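Local coordinates for protein bifunctional cytochrome P450/NADPH--P450 reductase (Deinococcus aerius, PDB 7F3H) that hydroxylates organic substrates at a haem centre, probably using electrons that a fused reductase domain draws from NADPH, at residues D316-I321 with E414-L419; A129-W134 with L423-L428; D220-E225 with D235-M240. One frame throughout, in Å; residues are numbered along the deposited sequence.

Interaction 1. Residues D316-I321 with E414-L419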
ATOM      1  N   ASP A 316      -2.973   9.942  19.320  1.00 31.69           N
ATOM      2  CA  ASP A 316      -4.372   9.522  19.198  1.00 31.30           C
ATOM      3  C   ASP A 316      -5.052  10.058  17.938  1.00 33.71           C
ATOM      4  O   ASP A 316      -5.646   9.289  17.161  1.00 31.33           O
ATOM      5  CB  ASP A 316      -5.201   9.970  20.401  1.00 30.28           C
ATOM      6  CG  ASP A 316      -6.665   9.864  20.128  1.00 27.36           C
ATOM      7  OD1 ASP A 316      -7.111   8.770  19.703  1.00 37.81           O
ATOM      8  OD2 ASP A 316      -7.361  10.872  20.252  1.00 27.10           O
ATOM      9  N   VAL A 317      -4.972  11.381  17.735  1.00 30.13           N
ATOM     10  CA  VAL A 317      -5.585  12.000  16.566  1.00 31.68           C
ATOM     11  C   VAL A 317      -4.949  11.468  15.277  1.00 33.07           C
ATOM     12  O   VAL A 317      -5.647  11.027  14.358  1.00 28.14           O
ATOM     13  CB  VAL A 317      -5.452  13.535  16.657  1.00 32.29           C
ATOM     14  CG1 VAL A 317      -5.872  14.209  15.345  1.00 23.78           C
ATOM     15  CG2 VAL A 317      -6.258  14.068  17.835  1.00 27.95           C
ATOM     16  N   ILE A 318      -3.613  11.484  15.201  1.00 35.74           N
ATOM     17  CA  ILE A 318      -2.917  11.128  13.954  1.00 32.58           C
ATOM     18  C   ILE A 318      -3.188   9.677  13.538  1.00 31.06           C
ATOM     19  O   ILE A 318      -3.495   9.443  12.358  1.00 28.00           O
ATOM     20  CB  ILE A 318      -1.430  11.463  14.077  1.00 30.32           C
ATOM     21  CG1 ILE A 318      -1.218  12.974  13.888  1.00 29.59           C
ATOM     22  CG2 ILE A 318      -0.580  10.664  13.128  1.00 24.98           C
ATOM     23  CD1 ILE A 318       0.239  13.409  14.036  1.00 32.12           C
ATOM     24  N   PRO A 319      -3.083   8.670  14.431  1.00 29.09           N
ATOM     25  CA  PRO A 319      -3.549   7.326  14.065  1.00 28.33           C
ATOM     26  C   PRO A 319      -4.974   7.292  13.522  1.00 28.50           C
ATOM     27  O   PRO A 319      -5.247   6.585  12.545  1.00 29.06           O
ATOM     28  CB  PRO A 319      -3.436   6.551  15.389  1.00 29.11           C
ATOM     29  CG  PRO A 319      -2.401   7.248  16.155  1.00 28.60           C
ATOM     30  CD  PRO A 319      -2.521   8.691  15.799  1.00 28.62           C
ATOM     31  N   ARG A 320      -5.920   7.996  14.151  1.00 31.37           N
ATOM     32  CA  ARG A 320      -7.296   7.887  13.668  1.00 28.80           C
ATOM     33  C   ARG A 320      -7.463   8.578  12.318  1.00 27.84           C
ATOM     34  O   ARG A 320      -8.212   8.093  11.451  1.00 30.06           O
ATOM     35  CB  ARG A 320      -8.229   8.449  14.720  1.00 30.15           C
ATOM     36  CG  ARG A 320      -8.373   7.520  15.933  1.00 30.04           C
ATOM     37  CD  ARG A 320      -9.459   8.008  16.890  1.00 25.78           C
ATOM     38  NE  ARG A 320      -9.056   9.190  17.644  1.00 27.70           N
ATOM     39  CZ  ARG A 320      -9.700  10.363  17.651  1.00 31.96           C
ATOM     40  NH1 ARG A 320     -10.805  10.548  16.918  1.00 25.30           N
ATOM     41  NH2 ARG A 320      -9.236  11.360  18.410  1.00 25.31           N
ATOM     42  N   ILE A 321      -6.709   9.652  12.095  1.00 27.63           N
ATOM     43  CA  ILE A 321      -6.640  10.264  10.772  1.00 30.36           C
ATOM     44  C   ILE A 321      -6.237   9.232   9.741  1.00 26.33           C
ATOM     45  O   ILE A 321      -6.835   9.147   8.664  1.00 23.92           O
ATOM     46  CB  ILE A 321      -5.634  11.433  10.760  1.00 28.31           C
ATOM     47  CG1 ILE A 321      -6.224  12.664  11.435  1.00 31.56           C
ATOM     48  CG2 ILE A 321      -5.198  11.732   9.333  1.00 20.32           C
ATOM     49  CD1 ILE A 321      -5.174  13.684  11.750  1.00 32.53           C
ATOM     50  N   GLU A 414       5.500   4.318  10.273  1.00 33.99           N
ATOM     51  CA  GLU A 414       6.319   5.200   9.467  1.00 30.00           C
ATOM     52  C   GLU A 414       5.516   6.488   9.237  1.00 29.08           C
ATOM     53  O   GLU A 414       6.022   7.605   9.389  1.00 28.87           O
ATOM     54  CB  GLU A 414       6.511   4.667   8.068  1.00 31.06           C
ATOM     55  CG  GLU A 414       7.903   4.975   7.564  1.00 43.65           C
ATOM     56  CD  GLU A 414       8.130   4.932   6.052  1.00 39.94           C
ATOM     57  OE1 GLU A 414       7.208   5.264   5.280  1.00 57.02           O
ATOM     58  OE2 GLU A 414       8.718   3.825   5.658  1.00 51.95           O
ATOM     59  N   ALA A 415       4.241   6.314   8.856  1.00 27.99           N
ATOM     60  CA  ALA A 415       3.323   7.406   8.508  1.00 29.86           C
ATOM     61  C   ALA A 415       2.972   8.275   9.715  1.00 29.63           C
ATOM     62  O   ALA A 415       2.968   9.515   9.621  1.00 29.89           O
ATOM     63  CB  ALA A 415       2.053   6.813   7.913  1.00 23.57           C
ATOM     64  N   LYS A 416       2.643   7.648  10.854  1.00 26.95           N
ATOM     65  CA  LYS A 416       2.453   8.416  12.075  1.00 27.92           C
ATOM     66  C   LYS A 416       3.644   9.341  12.315  1.00 27.53           C
ATOM     67  O   LYS A 416       3.468  10.545  12.535  1.00 28.28           O
ATOM     68  CB  LYS A 416       2.252   7.472  13.261  1.00 30.43           C
ATOM     69  CG  LYS A 416       0.957   6.718  13.258  1.00 27.60           C
ATOM     70  CD  LYS A 416       0.920   5.762  14.426  1.00 29.87           C
ATOM     71  CE  LYS A 416       0.002   4.594  14.121  1.00 35.62           C
ATOM     72  NZ  LYS A 416      -0.449   3.796  15.299  1.00 28.99           N
ATOM     73  N   LEU A 417       4.869   8.796  12.230  1.00 27.48           N
ATOM     74  CA  LEU A 417       6.075   9.572  12.543  1.00 25.89           C
ATOM     75  C   LEU A 417       6.311  10.698  11.547  1.00 27.09           C
ATOM     76  O   LEU A 417       6.684  11.820  11.927  1.00 29.75           O
ATOM     77  CB  LEU A 417       7.289   8.653  12.567  1.00 24.22           C
ATOM     78  CG  LEU A 417       8.627   9.357  12.713  1.00 27.57           C
ATOM     79  CD1 LEU A 417       8.693  10.164  14.001  1.00 27.41           C
ATOM     80  CD2 LEU A 417       9.721   8.321  12.677  1.00 29.50           C
ATOM     81  N   ALA A 418       6.187  10.387  10.260  1.00 29.14           N
ATOM     82  CA  ALA A 418       6.350  11.399   9.225  1.00 27.20           C
ATOM     83  C   ALA A 418       5.396  12.555   9.472  1.00 26.56           C
ATOM     84  O   ALA A 418       5.797  13.725   9.438  1.00 25.08           O
ATOM     85  CB  ALA A 418       6.118  10.786   7.839  1.00 20.83           C
ATOM     86  N   LEU A 419       4.125  12.235   9.731  1.00 26.50           N
ATOM     87  CA  LEU A 419       3.119  13.275   9.918  1.00 28.72           C
ATOM     88  C   LEU A 419       3.426  14.106  11.155  1.00 29.06           C
ATOM     89  O   LEU A 419       3.339  15.340  11.127  1.00 24.51           O
ATOM     90  CB  LEU A 419       1.735  12.621  10.023  1.00 26.40           C
ATOM     91  CG  LEU A 419       1.060  12.323   8.669  1.00 33.88           C
ATOM     92  CD1 LEU A 419      -0.158  11.351   8.725  1.00 22.47           C
ATOM     93  CD2 LEU A 419       0.659  13.637   8.006  1.00 24.65           C
TER

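Interaction 2. Residues A129-W134 with L423-L428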
ATOM      1  N   ALA A 129      15.439  13.658   7.396  1.00 27.19           N
ATOM      2  CA  ALA A 129      15.976  14.083   6.104  1.00 29.83           C
ATOM      3  C   ALA A 129      14.897  14.718   5.230  1.00 31.89           C
ATOM      4  O   ALA A 129      15.135  15.767   4.606  1.00 34.94           O
ATOM      5  CB  ALA A 129      16.631  12.907   5.394  1.00 27.06           C
ATOM      6  N   LEU A 130      13.688  14.134   5.220  1.00 32.69           N
ATOM      7  CA  LEU A 130      12.555  14.764   4.539  1.00 29.36           C
ATOM      8  C   LEU A 130      12.355  16.173   5.055  1.00 28.67           C
ATOM      9  O   LEU A 130      12.354  17.136   4.284  1.00 30.26           O
ATOM     10  CB  LEU A 130      11.274  13.954   4.757  1.00 30.04           C
ATOM     11  CG  LEU A 130       9.933  14.621   4.403  1.00 29.31           C
ATOM     12  CD1 LEU A 130       9.608  14.513   2.936  1.00 33.37           C
ATOM     13  CD2 LEU A 130       8.857  13.974   5.158  1.00 34.44           C
ATOM     14  N   VAL A 131      12.235  16.310   6.379  1.00 31.53           N
ATOM     15  CA  VAL A 131      12.007  17.623   6.973  1.00 30.61           C
ATOM     16  C   VAL A 131      13.114  18.584   6.557  1.00 34.20           C
ATOM     17  O   VAL A 131      12.847  19.742   6.169  1.00 31.81           O
ATOM     18  CB  VAL A 131      11.888  17.486   8.505  1.00 31.37           C
ATOM     19  CG1 VAL A 131      11.792  18.853   9.196  1.00 33.16           C
ATOM     20  CG2 VAL A 131      10.693  16.616   8.853  1.00 33.72           C
ATOM     21  N   GLY A 132      14.365  18.095   6.581  1.00 31.21           N
ATOM     22  CA  GLY A 132      15.492  18.912   6.146  1.00 34.78           C
ATOM     23  C   GLY A 132      15.308  19.465   4.749  1.00 31.01           C
ATOM     24  O   GLY A 132      15.466  20.665   4.518  1.00 32.01           O
ATOM     25  N   LYS A 133      14.922  18.599   3.803  1.00 30.28           N
ATOM     26  CA  LYS A 133      14.674  19.068   2.445  1.00 33.57           C
ATOM     27  C   LYS A 133      13.597  20.144   2.432  1.00 33.53           C
ATOM     28  O   LYS A 133      13.775  21.210   1.833  1.00 35.00           O
ATOM     29  CB  LYS A 133      14.275  17.905   1.539  1.00 31.63           C
ATOM     30  CG  LYS A 133      14.207  18.313   0.065  1.00 29.11           C
ATOM     31  CD  LYS A 133      13.787  17.142  -0.824  1.00 31.20           C
ATOM     32  CE  LYS A 133      13.537  17.559  -2.265  1.00 22.38           C
ATOM     33  NZ  LYS A 133      12.836  16.485  -3.008  1.00 29.97           N
ATOM     34  N   TRP A 134      12.496  19.914   3.150  1.00 34.12           N
ATOM     35  CA  TRP A 134      11.419  20.888   3.102  1.00 33.08           C
ATOM     36  C   TRP A 134      11.850  22.178   3.778  1.00 31.25           C
ATOM     37  O   TRP A 134      11.547  23.269   3.278  1.00 31.24           O
ATOM     38  CB  TRP A 134      10.155  20.301   3.720  1.00 28.95           C
ATOM     39  CG  TRP A 134       9.518  19.217   2.887  1.00 26.44           C
ATOM     40  CD1 TRP A 134      10.076  18.543   1.831  1.00 31.23           C
ATOM     41  CD2 TRP A 134       8.205  18.655   3.066  1.00 30.61           C
ATOM     42  NE1 TRP A 134       9.185  17.599   1.340  1.00 28.37           N
ATOM     43  CE2 TRP A 134       8.037  17.647   2.084  1.00 29.50           C
ATOM     44  CE3 TRP A 134       7.159  18.896   3.972  1.00 24.80           C
ATOM     45  CZ2 TRP A 134       6.867  16.896   1.982  1.00 28.26           C
ATOM     46  CZ3 TRP A 134       6.006  18.150   3.869  1.00 23.34           C
ATOM     47  CH2 TRP A 134       5.863  17.163   2.880  1.00 26.39           C
ATOM     48  N   LEU A 423       4.098  18.095  10.762  1.00 28.53           N
ATOM     49  CA  LEU A 423       3.197  19.062  11.358  1.00 28.25           C
ATOM     50  C   LEU A 423       3.877  19.789  12.503  1.00 30.50           C
ATOM     51  O   LEU A 423       3.534  20.944  12.786  1.00 27.58           O
ATOM     52  CB  LEU A 423       1.905  18.379  11.807  1.00 30.65           C
ATOM     53  CG  LEU A 423       0.979  17.785  10.722  1.00 28.95           C
ATOM     54  CD1 LEU A 423      -0.276  17.249  11.374  1.00 25.77           C
ATOM     55  CD2 LEU A 423       0.597  18.764   9.611  1.00 21.69           C
ATOM     56  N   GLN A 424       4.890  19.169  13.119  1.00 31.61           N
ATOM     57  CA  GLN A 424       5.695  19.910  14.077  1.00 35.01           C
ATOM     58  C   GLN A 424       6.359  21.113  13.420  1.00 33.52           C
ATOM     59  O   GLN A 424       6.297  22.230  13.946  1.00 32.60           O
ATOM     60  CB  GLN A 424       6.738  18.999  14.726  1.00 33.37           C
ATOM     61  CG  GLN A 424       7.478  19.730  15.863  1.00 29.09           C
ATOM     62  CD  GLN A 424       8.765  19.062  16.305  1.00 33.27           C
ATOM     63  OE1 GLN A 424       9.306  18.148  15.652  1.00 32.09           O
ATOM     64  NE2 GLN A 424       9.260  19.507  17.442  1.00 34.30           N
ATOM     65  N   LYS A 425       6.972  20.912  12.245  1.00 32.59           N
ATOM     66  CA  LYS A 425       7.747  22.007  11.650  1.00 29.86           C
ATOM     67  C   LYS A 425       6.920  22.945  10.773  1.00 27.16           C
ATOM     68  O   LYS A 425       7.166  24.148  10.758  1.00 30.61           O
ATOM     69  CB  LYS A 425       8.911  21.459  10.826  1.00 36.88           C
ATOM     70  CG  LYS A 425      10.145  22.350  10.778  1.00 39.76           C
ATOM     71  CD  LYS A 425      11.007  22.052  11.993  1.00 47.15           C
ATOM     72  CE  LYS A 425      12.394  22.701  11.902  1.00 56.94           C
ATOM     73  NZ  LYS A 425      12.495  24.166  11.620  1.00 56.59           N
ATOM     74  N   PHE A 426       5.950  22.434  10.029  1.00 32.29           N
ATOM     75  CA  PHE A 426       5.489  23.138   8.830  1.00 32.71           C
ATOM     76  C   PHE A 426       4.028  23.553   8.912  1.00 29.63           C
ATOM     77  O   PHE A 426       3.169  22.765   9.330  1.00 25.60           O
ATOM     78  CB  PHE A 426       5.751  22.257   7.605  1.00 25.12           C
ATOM     79  CG  PHE A 426       7.221  22.078   7.329  1.00 28.39           C
ATOM     80  CD1 PHE A 426       8.072  23.187   7.321  1.00 28.28           C
ATOM     81  CD2 PHE A 426       7.765  20.817   7.126  1.00 25.77           C
ATOM     82  CE1 PHE A 426       9.434  23.037   7.085  1.00 28.03           C
ATOM     83  CE2 PHE A 426       9.119  20.656   6.877  1.00 23.13           C
ATOM     84  CZ  PHE A 426       9.960  21.767   6.860  1.00 27.40           C
ATOM     85  N   ALA A 427       3.773  24.805   8.531  1.00 30.57           N
ATOM     86  CA  ALA A 427       2.462  25.274   8.099  1.00 30.58           C
ATOM     87  C   ALA A 427       2.237  24.851   6.649  1.00 29.52           C
ATOM     88  O   ALA A 427       3.006  25.241   5.760  1.00 30.27           O
ATOM     89  CB  ALA A 427       2.370  26.790   8.218  1.00 25.13           C
ATOM     90  N   LEU A 428       1.162  24.083   6.427  1.00 28.77           N
ATOM     91  CA  LEU A 428       0.772  23.575   5.117  1.00 24.51           C
ATOM     92  C   LEU A 428      -0.032  24.620   4.357  1.00 28.18           C
ATOM     93  O   LEU A 428      -0.790  25.402   4.952  1.00 29.54           O
ATOM     94  CB  LEU A 428      -0.076  22.310   5.280  1.00 23.00           C
ATOM     95  CG  LEU A 428       0.524  21.075   5.983  1.00 30.67           C
ATOM     96  CD1 LEU A 428      -0.243  19.776   5.610  1.00 22.62           C
ATOM     97  CD2 LEU A 428       2.067  20.912   5.725  1.00 21.32           C
TER

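Interaction 3. Residues D220-E225 with D235-M240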
ATOM      1  N   ASP A 220      21.905  -9.265  -4.037  1.00 39.71           N
ATOM      2  CA  ASP A 220      22.793 -10.428  -3.912  1.00 41.27           C
ATOM      3  C   ASP A 220      24.186 -10.098  -3.375  1.00 39.63           C
ATOM      4  O   ASP A 220      24.728 -10.806  -2.537  1.00 44.04           O
ATOM      5  CB  ASP A 220      22.966 -11.079  -5.275  1.00 40.64           C
ATOM      6  CG  ASP A 220      21.735 -11.843  -5.712  1.00 44.39           C
ATOM      7  OD1 ASP A 220      20.855 -12.122  -4.871  1.00 47.88           O
ATOM      8  OD2 ASP A 220      21.666 -12.155  -6.935  1.00 48.75           O
ATOM      9  N   GLU A 221      24.761  -9.035  -3.876  1.00 42.14           N
ATOM     10  CA  GLU A 221      26.042  -8.520  -3.473  1.00 41.86           C
ATOM     11  C   GLU A 221      26.018  -8.119  -1.992  1.00 46.92           C
ATOM     12  O   GLU A 221      26.817  -8.627  -1.183  1.00 46.95           O
ATOM     13  CB  GLU A 221      26.185  -7.453  -4.563  1.00 53.49           C
ATOM     14  CG  GLU A 221      27.189  -6.468  -5.091  1.00 61.65           C
ATOM     15  CD  GLU A 221      27.323  -5.026  -4.412  1.00 70.77           C
ATOM     16  OE1 GLU A 221      26.342  -4.527  -3.691  1.00 68.30           O
ATOM     17  OE2 GLU A 221      28.398  -4.302  -4.722  1.00 86.48           O
ATOM     18  N   VAL A 222      25.016  -7.347  -1.591  1.00 43.11           N
ATOM     19  CA  VAL A 222      24.846  -7.035  -0.172  1.00 39.98           C
ATOM     20  C   VAL A 222      24.754  -8.324   0.648  1.00 44.42           C
ATOM     21  O   VAL A 222      25.369  -8.447   1.727  1.00 51.53           O
ATOM     22  CB  VAL A 222      23.602  -6.141   0.040  1.00 40.62           C
ATOM     23  CG1 VAL A 222      23.041  -6.151   1.493  1.00 28.78           C
ATOM     24  CG2 VAL A 222      23.879  -4.779  -0.504  1.00 31.21           C
ATOM     25  N   ILE A 223      24.011  -9.312   0.154  1.00 39.64           N
ATOM     26  CA  ILE A 223      23.798 -10.559   0.909  1.00 41.38           C
ATOM     27  C   ILE A 223      25.085 -11.355   1.074  1.00 44.94           C
ATOM     28  O   ILE A 223      25.417 -11.791   2.182  1.00 46.45           O
ATOM     29  CB  ILE A 223      22.703 -11.427   0.244  1.00 40.85           C
ATOM     30  CG1 ILE A 223      21.327 -10.944   0.627  1.00 32.13           C
ATOM     31  CG2 ILE A 223      22.850 -12.875   0.659  1.00 34.83           C
ATOM     32  CD1 ILE A 223      20.235 -11.453  -0.338  1.00 31.31           C
ATOM     33  N   ARG A 224      25.843 -11.545  -0.014  1.00 43.20           N
ATOM     34  CA  ARG A 224      26.999 -12.453   0.094  1.00 52.64           C
ATOM     35  C   ARG A 224      27.939 -11.807   1.122  1.00 58.47           C
ATOM     36  O   ARG A 224      28.860 -12.436   1.700  1.00 63.02           O
ATOM     37  CB  ARG A 224      27.840 -12.556  -1.175  1.00 45.67           C
ATOM     38  CG  ARG A 224      28.956 -11.629  -1.527  1.00 55.21           C
ATOM     39  CD  ARG A 224      29.147 -12.046  -2.888  1.00 57.55           C
ATOM     40  NE  ARG A 224      28.171 -11.344  -3.738  1.00 64.66           N
ATOM     41  CZ  ARG A 224      27.609 -11.653  -4.875  1.00 59.83           C
ATOM     42  NH1 ARG A 224      27.577 -12.864  -5.360  1.00 54.90           N
ATOM     43  NH2 ARG A 224      26.959 -10.666  -5.485  1.00 54.19           N
ATOM     44  N   GLU A 225      27.744 -10.488   1.259  1.00 55.53           N
ATOM     45  CA  GLU A 225      28.893  -9.731   1.476  1.00 57.03           C
ATOM     46  C   GLU A 225      28.697  -9.157   2.856  1.00 58.95           C
ATOM     47  O   GLU A 225      29.767  -8.687   3.469  1.00 61.18           O
ATOM     48  CB  GLU A 225      28.885  -8.897   0.186  1.00 62.17           C
ATOM     49  CG  GLU A 225      30.011  -8.069  -0.369  1.00 72.30           C
ATOM     50  CD  GLU A 225      31.273  -8.902  -0.425  1.00 80.03           C
ATOM     51  OE1 GLU A 225      31.367 -10.102  -0.223  1.00 81.20           O
ATOM     52  OE2 GLU A 225      31.819  -8.418  -1.441  1.00 79.13           O
ATOM     53  N   ASP A 235      18.882  -5.230  11.228  1.00 59.90           N
ATOM     54  CA  ASP A 235      17.949  -5.059  10.119  1.00 52.48           C
ATOM     55  C   ASP A 235      17.233  -6.375   9.778  1.00 48.37           C
ATOM     56  O   ASP A 235      17.590  -7.461  10.256  1.00 46.61           O
ATOM     57  CB  ASP A 235      18.685  -4.484   8.903  1.00 46.52           C
ATOM     58  CG  ASP A 235      19.679  -5.466   8.277  1.00 50.68           C
ATOM     59  OD1 ASP A 235      20.245  -6.300   9.005  1.00 57.97           O
ATOM     60  OD2 ASP A 235      19.928  -5.385   7.054  1.00 44.03           O
ATOM     61  N   LEU A 236      16.232  -6.260   8.890  1.00 41.44           N
ATOM     62  CA  LEU A 236      15.443  -7.425   8.479  1.00 42.05           C
ATOM     63  C   LEU A 236      16.298  -8.483   7.800  1.00 39.34           C
ATOM     64  O   LEU A 236      16.098  -9.679   8.032  1.00 42.73           O
ATOM     65  CB  LEU A 236      14.319  -7.004   7.534  1.00 33.85           C
ATOM     66  CG  LEU A 236      13.051  -6.496   8.197  1.00 34.27           C
ATOM     67  CD1 LEU A 236      12.139  -5.967   7.128  1.00 31.44           C
ATOM     68  CD2 LEU A 236      12.390  -7.596   8.965  1.00 30.54           C
ATOM     69  N   LEU A 237      17.226  -8.064   6.927  1.00 39.63           N
ATOM     70  CA  LEU A 237      18.176  -8.990   6.303  1.00 43.37           C
ATOM     71  C   LEU A 237      18.967  -9.791   7.340  1.00 42.94           C
ATOM     72  O   LEU A 237      19.122 -11.012   7.208  1.00 45.18           O
ATOM     73  CB  LEU A 237      19.128  -8.221   5.385  1.00 38.25           C
ATOM     74  CG  LEU A 237      20.267  -9.034   4.781  1.00 38.66           C
ATOM     75  CD1 LEU A 237      19.703 -10.271   4.129  1.00 38.43           C
ATOM     76  CD2 LEU A 237      21.050  -8.213   3.778  1.00 35.06           C
ATOM     77  N   GLY A 238      19.535  -9.111   8.339  1.00 44.79           N
ATOM     78  CA  GLY A 238      20.261  -9.816   9.383  1.00 49.64           C
ATOM     79  C   GLY A 238      19.426 -10.884  10.064  1.00 49.96           C
ATOM     80  O   GLY A 238      19.934 -11.942  10.439  1.00 53.87           O
ATOM     81  N   LEU A 239      18.128 -10.628  10.211  1.00 48.76           N
ATOM     82  CA  LEU A 239      17.224 -11.611  10.793  1.00 39.41           C
ATOM     83  C   LEU A 239      16.993 -12.768   9.838  1.00 47.84           C
ATOM     84  O   LEU A 239      16.942 -13.929  10.266  1.00 45.44           O
ATOM     85  CB  LEU A 239      15.904 -10.933  11.182  1.00 39.26           C
ATOM     86  CG  LEU A 239      14.802 -11.789  11.826  1.00 44.66           C
ATOM     87  CD1 LEU A 239      13.979 -11.012  12.845  1.00 37.62           C
ATOM     88  CD2 LEU A 239      13.861 -12.313  10.747  1.00 38.44           C
ATOM     89  N   MET A 240      16.845 -12.476   8.541  1.00 46.44           N
ATOM     90  CA  MET A 240      16.605 -13.563   7.598  1.00 42.53           C
ATOM     91  C   MET A 240      17.848 -14.416   7.378  1.00 45.51           C
ATOM     92  O   MET A 240      17.722 -15.553   6.901  1.00 44.56           O
ATOM     93  CB  MET A 240      16.110 -13.002   6.255  1.00 38.35           C
ATOM     94  CG  MET A 240      14.757 -12.301   6.298  1.00 38.80           C
ATOM     95  SD  MET A 240      14.003 -11.947   4.671  1.00 31.16           S
ATOM     96  CE  MET A 240      14.845 -10.382   4.330  1.00 32.81           C
TER

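Interaction 1. Residues D316-I321 with E414-L419
The ring of Pro319 meets the side chain of Lys416 across the contact. The guanidinium group of Arg320, which does not touch 414-419, has the carboxylate carbon of Asp316 at its edge, in its plane. This is where helix 317-329, the K helix of the cytochrome P450 fold with its ExxR sequence, passes helix 408-425, the L helix. The local axes come to 9.8 Å and run at 123° to each other. No hydrogen bond joins the two segments. Ile318 points toward the L helix. Its CG2 stands anti to the backbone N, with CG1 on the N side (chi1 -78°), which carries CG2 onto the L helix backbone, 3.9 Å from Lys416 CA. The same methyl, Ile318 CG2, reaches Leu419 CB at 4.3 Å. Beyond CG the Lys416 chain is extended and crosses the Pro319 side chain at about a right angle, with Lys416 CD 4.0 Å from Pro319 CG. The aliphatic part of the lysine thus does the packing, on the partly exposed side. Ile318 also touches Val297 and Leu419 touches Thr279, so helices 287-300 and 254-285 also pack on this contact. Within 316-321, Arg320 grips Asp316 side-on in a two-nitrogen salt bridge, and its NH1 forms a salt bridge with Asp380 and a hydrogen bond to Ile379 O. Arg320 NE lies 2.9 Å from Asp316 OD1, and Arg320 NH2 lies 2.7 Å from Asp316 OD2, each oxygen met on its syn side.

Interaction 2. Residues A129-W134 with L423-L428
Phe426 packs against Trp134 and Val131 where helix 408-425, the L helix of the P450 fold, gives way to strand 426-429 of a small antiparallel sheet. Trp134 and Val131 belong to helix 113-137, the D helix. The tight part is around the phenyl ring. Phe426 points toward the D helix, and with CG anti to the carbonyl carbon (chi1 -67°) its CE2 and CZ are brought against Trp134 CB. Phe426 CE2 comes to 3.3 Å from Trp134 CB, and Phe426 CD2 lies 3.7 Å from Trp134 CE3, at the edge of the indole. The six-membered ring of the indole and the phenyl ring are inclined at 42°, an oblique pairing. With an alanine in place of Phe426, the contacts with Trp134 CB and CE3 would be lost, and a gap would probably open between the L helix end and the D helix. Lys425 CB sits over the centre of one face of the phenyl ring, and Leu130 CD1 covers part of one indole face. Trp134 is also held by its NE1 bond to Asp147, and both aromatic residues touch Val453 of strand 450-455. The partly exposed side is looser. There Val131 CG1 meets Lys425 CG at 4.2 Å, with little surface buried on the lysine. The Lys425 chain bends at chi2 and chi4, and its NZ forms salt bridges with Glu135, one residue beyond Trp134, and with Glu455. Val131 O stands at the edge of the phenyl ring, near its plane, 3.6 Å from Phe426 CZ.

Interaction 3. Residues D220-E225 with D235-M240
Ile223 and Leu237 mark the nearest backbone approach, with CA atoms 7.9 Å apart between helix 199-227 and the first turn of helix 236-242. By their order in the P450 fold these are the G and H helices. The contact is small and wholly apolar. Leu237 points toward the G helix. Leu237 CD2 lies 3.7 Å from Val222 CG1 and is near Ile223 CG1 as well. Leu237 CD1 lies 3.9 Å from Ile223 CG1. With the leucine CG anti to the backbone N (chi1 174°), the methyl fork reaches Val222 and Ile223, consecutive residues of the G helix. Both pairs meet at a slant. Ile223 is buried, whereas Val222 is partly exposed. Two residues before Leu237, Asp235 is the N-cap of the H helix. Its OD1 accepts from Gly238 N at 3.0 Å, and the N-H comes from above the carboxylate plane, 57° out of it. The same oxygen forms a salt bridge with Arg226, further along the G helix, so one carboxylate both caps the H helix and ties it to the G helix. Around the contact, Ile257 of helix 254-285 touches both Ile223 and Leu237. The backbone of Leu236 and Leu237 bonds to Ser159 and Gly160 at the end of helix 144-161, and Met240 packs on Leu107 of helix 98-107.

From the N terminus, residues 129-134 on helix 113-137 come first and pair in this set with 423-428, so interaction 2 closes the longest loop. Interaction 3 lies inside that loop and joins 220-225 to 235-240 across a short connection of nine residues. Interaction 1 follows in series, opening at 316-321 and closing at 414-419, also inside interaction 2. No pair crosses. Interactions 1 and 2 share helix 408-425: its middle packs on helix 317-329, and its C-terminal end with the following strand packs on helix 113-137. Their centres are 15 Å apart. Interaction 3 lies about 30 Å from interaction 1 and about 32 Å from interaction 2, between centres, and joins helices 199-227 and 236-242.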